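Local coordinates for glycerol-3-phosphate dehydrogenase [NAD(+)] 1 (Saccharomyces cerevisiae, PDB 4FGW), which catalyses the NAD-dependent interconversion of dihydroxyacetone phosphate and glycerol 3-phosphate, driving the glycerol accumulation that protects yeast cells under hyperosmotic stress, at residues I121-P126 / P131-Q136. Sequence-based numbering, arbitrary orientation.
Sequences IVFNIP and PRICSQ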
# COMPACT_ATOMS: atom_id res chain seq x y z
N ILE A 121 -20.54 -19.51 15.60
CA ILE A 121 -21.24 -19.33 14.33
C ILE A 121 -20.39 -18.45 13.41
O ILE A 121 -19.98 -17.36 13.81
CB ILE A 121 -22.71 -18.81 14.45
CG1 ILE A 121 -23.60 -19.78 15.26
CG2 ILE A 121 -23.32 -18.59 13.05
CD1 ILE A 121 -25.00 -19.25 15.63
N VAL A 122 -20.12 -18.94 12.20
CA VAL A 122 -19.36 -18.19 11.19
C VAL A 122 -20.39 -17.77 10.13
O VAL A 122 -20.93 -18.62 9.42
CB VAL A 122 -18.18 -19.01 10.60
CG1 VAL A 122 -17.39 -18.18 9.59
CG2 VAL A 122 -17.26 -19.53 11.70
N PHE A 123 -20.74 -16.47 10.09
CA PHE A 123 -21.73 -15.98 9.12
C PHE A 123 -21.01 -15.67 7.83
O PHE A 123 -20.05 -14.90 7.82
CB PHE A 123 -22.46 -14.74 9.64
CG PHE A 123 -23.38 -15.00 10.80
CD1 PHE A 123 -22.95 -14.81 12.11
CD2 PHE A 123 -24.69 -15.42 10.59
CE1 PHE A 123 -23.81 -15.03 13.18
CE2 PHE A 123 -25.55 -15.65 11.66
CZ PHE A 123 -25.11 -15.44 12.95
N ASN A 124 -21.46 -16.29 6.74
CA ASN A 124 -20.86 -16.10 5.43
C ASN A 124 -21.92 -16.20 4.31
O ASN A 124 -21.88 -17.08 3.45
CB ASN A 124 -19.67 -17.05 5.22
CG ASN A 124 -18.66 -16.57 4.22
OD1 ASN A 124 -17.48 -16.91 4.30
ND2 ASN A 124 -19.09 -15.76 3.25
N ILE A 125 -22.80 -15.20 4.26
CA ILE A 125 -23.85 -15.11 3.25
C ILE A 125 -23.88 -13.72 2.68
O ILE A 125 -23.37 -12.83 3.31
CB ILE A 125 -25.28 -15.37 3.84
CG1 ILE A 125 -25.69 -14.22 4.73
CG2 ILE A 125 -25.35 -16.64 4.60
CD1 ILE A 125 -25.60 -14.53 6.14
N PRO A 126 -24.50 -13.51 1.52
CA PRO A 126 -24.54 -12.15 0.97
C PRO A 126 -25.37 -11.22 1.87
O PRO A 126 -26.33 -11.65 2.52
CB PRO A 126 -25.20 -12.32 -0.41
CG PRO A 126 -25.18 -13.79 -0.68
CD PRO A 126 -25.22 -14.46 0.64
N PRO A 131 -30.80 -9.93 6.99
CA PRO A 131 -32.06 -9.75 7.72
C PRO A 131 -32.94 -11.01 7.80
O PRO A 131 -33.62 -11.19 8.80
CB PRO A 131 -32.77 -8.63 6.94
CG PRO A 131 -31.67 -7.91 6.24
CD PRO A 131 -30.73 -9.00 5.84
N ARG A 132 -32.90 -11.88 6.75
CA ARG A 132 -33.66 -13.14 6.71
C ARG A 132 -33.13 -14.13 7.75
O ARG A 132 -33.91 -14.66 8.55
CB ARG A 132 -33.64 -13.78 5.30
CG ARG A 132 -34.32 -15.14 5.28
CD ARG A 132 -34.23 -15.89 3.98
NE ARG A 132 -34.82 -17.22 4.16
CZ ARG A 132 -35.47 -17.90 3.22
NH1 ARG A 132 -35.62 -17.38 2.00
NH2 ARG A 132 -35.97 -19.10 3.48
N ILE A 133 -31.81 -14.40 7.69
CA ILE A 133 -31.07 -15.32 8.56
C ILE A 133 -31.23 -14.95 10.04
O ILE A 133 -31.52 -15.83 10.85
CB ILE A 133 -29.58 -15.47 8.07
CG1 ILE A 133 -29.44 -16.63 7.06
CG2 ILE A 133 -28.59 -15.68 9.21
CD1 ILE A 133 -30.11 -16.46 5.64
N CYS A 134 -31.12 -13.65 10.36
CA CYS A 134 -31.27 -13.12 11.72
C CYS A 134 -32.67 -13.27 12.27
O CYS A 134 -32.83 -13.70 13.41
CB CYS A 134 -30.79 -11.68 11.79
SG CYS A 134 -29.00 -11.50 11.70
N SER A 135 -33.70 -12.94 11.45
CA SER A 135 -35.12 -13.05 11.81
C SER A 135 -35.52 -14.50 12.05
O SER A 135 -36.36 -14.78 12.91
CB SER A 135 -35.98 -12.44 10.72
OG SER A 135 -37.32 -12.27 11.15
N GLN A 136 -34.87 -15.42 11.35
CA GLN A 136 -35.11 -16.84 11.49
C GLN A 136 -34.35 -17.50 12.59
O GLN A 136 -34.70 -18.56 13.03
CB GLN A 136 -34.71 -17.55 10.24
CG GLN A 136 -35.25 -16.92 9.05
CD GLN A 136 -36.13 -17.85 8.32
OE1 GLN A 136 -35.92 -18.11 7.15
NE2 GLN A 136 -37.11 -18.40 9.02
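The backbone hydrogen bond from S135 N to P131 O (3.2 Å) belongs to the helical turn that presents I133 to F123 and I125; across the two segments themselves no hydrogen bond forms. One methyl carries both contacts. I133 CG2 lies 3.9 Å from F123 CE2 and 4.1 Å from F123 CD2, near the ring plane, packing on the edge and not over a face. A face of the same ring is met by a neighbour in the strand, I121 CG2, which stands 3.5 Å above the plane and is displaced toward the rim. With CG anti to its carbonyl carbon (chi1 -68°), F123 brings its CD2-CE2 edge to I133. Looser is the second contact, I125 CD1 to I133 CG2 at 4.4 Å, just past the end of the strand. Strand 120-123, helix 130-137 and strand 146-149 form a beta-alpha-beta unit of the Rossmann-type domain. I168 and L172 of helix 164-172 also touch F123, while I40 touches I133. The I125 side chain comes within about 4 Å (nearest atoms) of G41 and of F129, both inferred to bind NAD(+). Beside this probable cofactor site, the helix is joined to the strand end and following loop by apolar van der Waals packing that gives no directional bond.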